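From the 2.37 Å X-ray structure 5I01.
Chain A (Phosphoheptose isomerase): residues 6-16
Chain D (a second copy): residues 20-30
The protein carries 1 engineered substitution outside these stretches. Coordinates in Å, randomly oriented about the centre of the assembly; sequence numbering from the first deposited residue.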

ATOM      1  N   LEU A   6       3.826 -26.776  22.608  1.00 42.58           N
ATOM      2  CA  LEU A   6       4.258 -25.621  21.817  1.00 41.86           C
ATOM      3  C   LEU A   6       5.758 -25.610  21.512  1.00 40.47           C
ATOM      4  O   LEU A   6       6.165 -25.185  20.425  1.00 41.13           O
ATOM      5  N   GLN A   7       6.563 -26.057  22.477  1.00 40.03           N
ATOM      6  CA  GLN A   7       8.011 -26.235  22.288  1.00 41.43           C
ATOM      7  C   GLN A   7       8.319 -27.204  21.134  1.00 40.32           C
ATOM      8  O   GLN A   7       9.081 -26.863  20.238  1.00 39.40           O
ATOM      9  N   GLU A   8       7.706 -28.387  21.156  1.00 42.06           N
ATOM     10  CA  GLU A   8       7.865 -29.397  20.088  1.00 43.07           C
ATOM     11  C   GLU A   8       7.323 -28.923  18.730  1.00 40.25           C
ATOM     12  O   GLU A   8       7.910 -29.209  17.684  1.00 38.27           O
ATOM     13  N   ARG A   9       6.198 -28.213  18.756  1.00 37.01           N
ATOM     14  CA  ARG A   9       5.604 -27.641  17.544  1.00 34.27           C
ATOM     15  C   ARG A   9       6.535 -26.619  16.892  1.00 33.05           C
ATOM     16  O   ARG A   9       6.770 -26.704  15.699  1.00 34.00           O
ATOM     17  N   VAL A  10       7.089 -25.688  17.670  1.00 31.37           N
ATOM     18  CA  VAL A  10       8.066 -24.713  17.144  1.00 31.19           C
ATOM     19  C   VAL A  10       9.330 -25.411  16.617  1.00 30.90           C
ATOM     20  O   VAL A  10       9.824 -25.084  15.531  1.00 30.14           O
ATOM     21  N   ALA A  11       9.858 -26.351  17.398  1.00 30.92           N
ATOM     22  CA  ALA A  11      11.024 -27.167  16.986  1.00 32.04           C
ATOM     23  C   ALA A  11      10.785 -27.839  15.643  1.00 31.58           C
ATOM     24  O   ALA A  11      11.646 -27.801  14.770  1.00 31.82           O
ATOM     25  N   ALA A  12       9.594 -28.427  15.493  1.00 32.94           N
ATOM     26  CA  ALA A  12       9.171 -29.082  14.250  1.00 32.87           C
ATOM     27  C   ALA A  12       9.179 -28.139  13.045  1.00 32.35           C
ATOM     28  O   ALA A  12       9.590 -28.539  11.961  1.00 32.95           O
ATOM     29  N   HIS A  13       8.746 -26.893  13.246  1.00 33.35           N
ATOM     30  CA  HIS A  13       8.795 -25.859  12.199  1.00 33.59           C
ATOM     31  C   HIS A  13      10.196 -25.573  11.675  1.00 33.51           C
ATOM     32  O   HIS A  13      10.403 -25.566  10.462  1.00 33.27           O
ATOM     33  N   PHE A  14      11.131 -25.312  12.590  1.00 33.93           N
ATOM     34  CA  PHE A  14      12.563 -25.180  12.260  1.00 33.01           C
ATOM     35  C   PHE A  14      13.114 -26.397  11.499  1.00 31.38           C
ATOM     36  O   PHE A  14      13.737 -26.244  10.437  1.00 31.07           O
ATOM     37  N   ALA A  15      12.888 -27.591  12.045  1.00 29.01           N
ATOM     38  CA  ALA A  15      13.399 -28.825  11.428  1.00 29.41           C
ATOM     39  C   ALA A  15      12.815 -29.013  10.036  1.00 29.27           C
ATOM     40  O   ALA A  15      13.555 -29.283   9.083  1.00 29.28           O
ATOM     41  N   GLU A  16      11.504 -28.824   9.915  1.00 30.21           N
ATOM     42  CA  GLU A  16      10.846 -28.895   8.614  1.00 31.85           C
ATOM     43  C   GLU A  16      11.409 -27.860   7.633  1.00 30.30           C
ATOM     44  O   GLU A  16      11.643 -28.188   6.466  1.00 28.71           O
TER
ATOM     45  N   ALA D  20      22.365 -20.778   9.292  1.00 29.83           N
ATOM     46  CA  ALA D  20      21.723 -19.761  10.145  1.00 28.68           C
ATOM     47  C   ALA D  20      20.509 -20.301  10.887  1.00 27.75           C
ATOM     48  O   ALA D  20      20.300 -19.981  12.040  1.00 25.84           O
ATOM     49  N   LYS D  21      19.704 -21.119  10.216  1.00 30.56           N
ATOM     50  CA  LYS D  21      18.530 -21.736  10.853  1.00 31.55           C
ATOM     51  C   LYS D  21      18.915 -22.783  11.906  1.00 31.22           C
ATOM     52  O   LYS D  21      18.280 -22.854  12.953  1.00 29.15           O
ATOM     53  N   GLN D  22      19.949 -23.581  11.626  1.00 32.56           N
ATOM     54  CA  GLN D  22      20.522 -24.533  12.620  1.00 33.60           C
ATOM     55  C   GLN D  22      21.037 -23.842  13.897  1.00 34.48           C
ATOM     56  O   GLN D  22      20.839 -24.328  15.020  1.00 32.13           O
ATOM     57  N   GLU D  23      21.697 -22.704  13.697  1.00 36.29           N
ATOM     58  CA  GLU D  23      22.126 -21.833  14.785  1.00 39.46           C
ATOM     59  C   GLU D  23      20.904 -21.270  15.538  1.00 39.58           C
ATOM     60  O   GLU D  23      20.871 -21.292  16.761  1.00 40.07           O
ATOM     61  N   ALA D  24      19.889 -20.815  14.801  1.00 39.90           N
ATOM     62  CA  ALA D  24      18.700 -20.192  15.394  1.00 40.27           C
ATOM     63  C   ALA D  24      17.765 -21.181  16.111  1.00 40.19           C
ATOM     64  O   ALA D  24      17.192 -20.852  17.148  1.00 36.70           O
ATOM     65  N   GLU D  25      17.621 -22.374  15.530  1.00 41.20           N
ATOM     66  CA  GLU D  25      16.840 -23.513  16.076  1.00 42.83           C
ATOM     67  C   GLU D  25      17.107 -23.863  17.555  1.00 41.86           C
ATOM     68  O   GLU D  25      16.222 -24.385  18.242  1.00 40.93           O
ATOM     69  N   LYS D  26      18.329 -23.592  18.019  1.00 40.69           N
ATOM     70  CA  LYS D  26      18.810 -24.038  19.321  1.00 40.75           C
ATOM     71  C   LYS D  26      18.683 -23.007  20.440  1.00 39.87           C
ATOM     72  O   LYS D  26      18.991 -23.328  21.580  1.00 40.96           O
ATOM     73  N   ILE D  27      18.259 -21.782  20.120  1.00 39.16           N
ATOM     74  CA  ILE D  27      17.970 -20.750  21.130  1.00 40.05           C
ATOM     75  C   ILE D  27      16.565 -20.146  21.085  1.00 39.94           C
ATOM     76  O   ILE D  27      16.060 -19.739  22.126  1.00 42.92           O
ATOM     77  N   LEU D  28      15.944 -20.079  19.907  1.00 38.09           N
ATOM     78  CA  LEU D  28      14.680 -19.362  19.725  1.00 37.26           C
ATOM     79  C   LEU D  28      13.408 -20.156  20.028  1.00 35.83           C
ATOM     80  O   LEU D  28      12.324 -19.572  20.002  1.00 37.48           O
ATOM     81  N   VAL D  29      13.514 -21.449  20.345  1.00 33.71           N
ATOM     82  CA  VAL D  29      12.316 -22.254  20.601  1.00 32.94           C
ATOM     83  C   VAL D  29      11.541 -21.715  21.806  1.00 34.77           C
ATOM     84  O   VAL D  29      10.367 -21.393  21.657  1.00 32.50           O
ATOM     85  N   GLU D  30      12.190 -21.570  22.967  1.00 40.24           N
ATOM     86  CA  GLU D  30      11.501 -21.076  24.194  1.00 43.42           C
ATOM     87  C   GLU D  30      10.929 -19.636  24.086  1.00 42.52           C
ATOM     88  O   GLU D  30       9.759 -19.426  24.432  1.00 44.01           O
TER

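Helices from two copies of a protein often meet through one aromatic anchor, a few aliphatic contacts and a polar link near the margin, and this pairing in phosphoheptose isomerase illustrates the pattern. The helix of chain A lies against a chain D segment whose first part is helical and whose last residues, V29(D) and E30(D), belong to a further helix.

The aromatic contact dominates. F14(A) directs its CA-to-CB bond toward chain D and, with chi1 at -83° (m), lays its ring against the backbone of E25(D). The CA of E25(D) sits over one ring face, 3.9 Å from the F14(A) ring centroid and 18° off the normal, a CH-pi contact. Two apolar neighbours meet the ring obliquely: F14(A) CE1 lies 4.0 Å from A24(D) CB, and F14(A) CZ lies 4.1 Å from L28(D) CB. With 125 Å² covered, F14(A) gives up more surface than any other residue here.

Aliphatic packing centres on V29(D), a t rotamer. Its CG1 approaches the backbone O of Q7(A) at 3.4 Å, and both of its methyl groups lie near V10(A) CG1, V29(D) CG2 at 4.1 Å and V29(D) CG1 at 4.2 Å. V10(A), also t, points toward chain D and is buried. A11(A) adds a looser contact, its CB 4.5 Å from V29(D) CG2.

Polar contacts are sparse. Q7(A) (m, p) starts sideways and E30(D) (m, m) starts away, yet their ends converge: Q7(A) NE2 donates to E30(D) OE1 at 3.0 Å, with a nearly straight N-H...O angle of 166°. This is the only hydrogen bond between the stretches. E25(D), extended as t, t, brings OE2 to 4.0 Å from A15(A) CB, while its OE1 forms a long salt bridge with NZ of K26(D), at 3.6 Å, within its own chain.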

ATOM      1  CB  LEU A   6       3.873 -24.318  22.530  1.00 42.17           C
ATOM      2  CG  LEU A   6       2.387 -24.033  22.710  1.00 42.35           C
ATOM      3  CD1 LEU A   6       2.228 -22.678  23.378  1.00 43.00           C
ATOM      4  CD2 LEU A   6       1.652 -24.078  21.376  1.00 42.37           C
ATOM      5  CB  GLN A   7       8.697 -26.707  23.581  1.00 43.09           C
ATOM      6  CG  GLN A   7       8.893 -25.641  24.661  1.00 45.83           C
ATOM      7  CD  GLN A   7       7.627 -25.282  25.468  1.00 50.96           C
ATOM      8  OE1 GLN A   7       6.610 -25.991  25.433  1.00 48.90           O
ATOM      9  NE2 GLN A   7       7.695 -24.162  26.207  1.00 52.39           N
ATOM     10  CB  GLU A   8       7.165 -30.714  20.470  1.00 47.12           C
ATOM     11  CG  GLU A   8       7.817 -31.500  21.605  1.00 49.58           C
ATOM     12  CD  GLU A   8       7.014 -32.737  22.001  1.00 52.84           C
ATOM     13  OE1 GLU A   8       5.798 -32.610  22.262  1.00 52.03           O
ATOM     14  OE2 GLU A   8       7.601 -33.842  22.058  1.00 56.88           O
ATOM     15  CB  ARG A   9       4.262 -27.017  17.889  1.00 35.24           C
ATOM     16  CG  ARG A   9       3.487 -26.406  16.741  1.00 36.70           C
ATOM     17  CD  ARG A   9       2.135 -25.918  17.258  1.00 38.35           C
ATOM     18  NE  ARG A   9       1.187 -27.012  17.463  1.00 38.66           N
ATOM     19  CZ  ARG A   9       0.575 -27.688  16.488  1.00 39.78           C
ATOM     20  NH1 ARG A   9       0.784 -27.409  15.200  1.00 38.28           N
ATOM     21  NH2 ARG A   9      -0.254 -28.672  16.806  1.00 41.51           N
ATOM     22  CB  VAL A  10       8.465 -23.648  18.207  1.00 31.99           C
ATOM     23  CG1 VAL A  10       9.636 -22.773  17.744  1.00 31.60           C
ATOM     24  CG2 VAL A  10       7.281 -22.759  18.560  1.00 32.25           C
ATOM     25  CB  ALA A  11      11.355 -28.224  18.043  1.00 31.51           C
ATOM     26  CB  ALA A  12       7.803 -29.717  14.424  1.00 32.76           C
ATOM     27  CB  HIS A  13       8.182 -24.556  12.687  1.00 34.49           C
ATOM     28  CG  HIS A  13       6.701 -24.509  12.549  1.00 35.78           C
ATOM     29  ND1 HIS A  13       6.084 -23.975  11.445  1.00 36.40           N
ATOM     30  CD2 HIS A  13       5.712 -24.939  13.365  1.00 36.49           C
ATOM     31  CE1 HIS A  13       4.775 -24.062  11.591  1.00 37.09           C
ATOM     32  NE2 HIS A  13       4.524 -24.645  12.747  1.00 36.25           N
ATOM     33  CB  PHE A  14      13.407 -24.973  13.530  1.00 34.04           C
ATOM     34  CG  PHE A  14      13.458 -23.550  14.010  1.00 36.73           C
ATOM     35  CD1 PHE A  14      14.356 -22.644  13.446  1.00 37.66           C
ATOM     36  CD2 PHE A  14      12.633 -23.113  15.040  1.00 38.57           C
ATOM     37  CE1 PHE A  14      14.415 -21.329  13.894  1.00 38.04           C
ATOM     38  CE2 PHE A  14      12.686 -21.800  15.490  1.00 39.13           C
ATOM     39  CZ  PHE A  14      13.582 -20.907  14.918  1.00 39.04           C
ATOM     40  CB  ALA A  15      13.121 -30.045  12.299  1.00 28.59           C
ATOM     41  CB  GLU A  16       9.324 -28.754   8.743  1.00 35.54           C
ATOM     42  CG  GLU A  16       8.567 -29.243   7.507  1.00 39.92           C
ATOM     43  CD  GLU A  16       7.079 -28.930   7.522  1.00 43.00           C
ATOM     44  OE1 GLU A  16       6.698 -27.860   8.036  1.00 45.20           O
ATOM     45  OE2 GLU A  16       6.288 -29.746   6.990  1.00 45.96           O
TER
ATOM     46  CB  ALA D  20      21.341 -18.529   9.331  1.00 28.82           C
ATOM     47  CB  LYS D  21      17.587 -22.337   9.811  1.00 31.90           C
ATOM     48  CG  LYS D  21      16.798 -21.302   9.039  1.00 34.70           C
ATOM     49  CD  LYS D  21      15.415 -21.823   8.643  1.00 38.34           C
ATOM     50  CE  LYS D  21      14.522 -20.712   8.100  1.00 39.32           C
ATOM     51  NZ  LYS D  21      14.992 -20.208   6.785  1.00 41.22           N
ATOM     52  CB  GLN D  22      21.657 -25.341  11.980  1.00 33.27           C
ATOM     53  CG  GLN D  22      21.164 -26.394  11.003  1.00 34.27           C
ATOM     54  CD  GLN D  22      22.254 -26.957  10.111  1.00 35.86           C
ATOM     55  OE1 GLN D  22      23.247 -26.292   9.817  1.00 38.29           O
ATOM     56  NE2 GLN D  22      22.064 -28.187   9.662  1.00 36.30           N
ATOM     57  CB  GLU D  23      22.999 -20.713  14.213  1.00 42.68           C
ATOM     58  CG  GLU D  23      23.857 -19.941  15.207  1.00 47.02           C
ATOM     59  CD  GLU D  23      24.667 -18.823  14.534  1.00 51.29           C
ATOM     60  OE1 GLU D  23      24.835 -18.823  13.287  1.00 52.07           O
ATOM     61  OE2 GLU D  23      25.141 -17.924  15.257  1.00 56.08           O
ATOM     62  CB  ALA D  24      17.931 -19.432  14.327  1.00 40.60           C
ATOM     63  CB  GLU D  25      17.136 -24.751  15.200  1.00 45.55           C
ATOM     64  CG  GLU D  25      16.522 -26.083  15.610  1.00 50.16           C
ATOM     65  CD  GLU D  25      16.877 -27.210  14.643  1.00 53.09           C
ATOM     66  OE1 GLU D  25      18.074 -27.354  14.296  1.00 56.78           O
ATOM     67  OE2 GLU D  25      15.961 -27.962  14.235  1.00 54.02           O
ATOM     68  CB  LYS D  26      20.272 -24.510  19.183  1.00 42.70           C
ATOM     69  CG  LYS D  26      20.421 -26.015  18.974  1.00 43.60           C
ATOM     70  CD  LYS D  26      21.296 -26.424  17.789  1.00 44.41           C
ATOM     71  CE  LYS D  26      20.480 -27.150  16.722  1.00 46.08           C
ATOM     72  NZ  LYS D  26      21.310 -27.996  15.830  1.00 47.87           N
ATOM     73  CB  ILE D  27      18.984 -19.581  21.095  1.00 41.67           C
ATOM     74  CG1 ILE D  27      19.150 -19.018  19.688  1.00 41.42           C
ATOM     75  CG2 ILE D  27      20.343 -20.024  21.624  1.00 43.73           C
ATOM     76  CD1 ILE D  27      19.742 -17.631  19.691  1.00 41.78           C
ATOM     77  CB  LEU D  28      14.600 -18.792  18.299  1.00 38.37           C
ATOM     78  CG  LEU D  28      15.682 -17.757  17.957  1.00 39.48           C
ATOM     79  CD1 LEU D  28      15.566 -17.299  16.513  1.00 39.84           C
ATOM     80  CD2 LEU D  28      15.619 -16.562  18.898  1.00 40.49           C
ATOM     81  CB  VAL D  29      12.608 -23.774  20.718  1.00 31.46           C
ATOM     82  CG1 VAL D  29      11.365 -24.546  21.137  1.00 30.33           C
ATOM     83  CG2 VAL D  29      13.091 -24.320  19.378  1.00 31.58           C
ATOM     84  CB  GLU D  30      12.379 -21.216  25.464  1.00 46.65           C
ATOM     85  CG  GLU D  30      12.579 -22.637  25.984  1.00 51.60           C
ATOM     86  CD  GLU D  30      11.294 -23.331  26.422  1.00 55.67           C
ATOM     87  OE1 GLU D  30      10.285 -22.634  26.705  1.00 58.64           O
ATOM     88  OE2 GLU D  30      11.298 -24.587  26.475  1.00 56.59           O
TER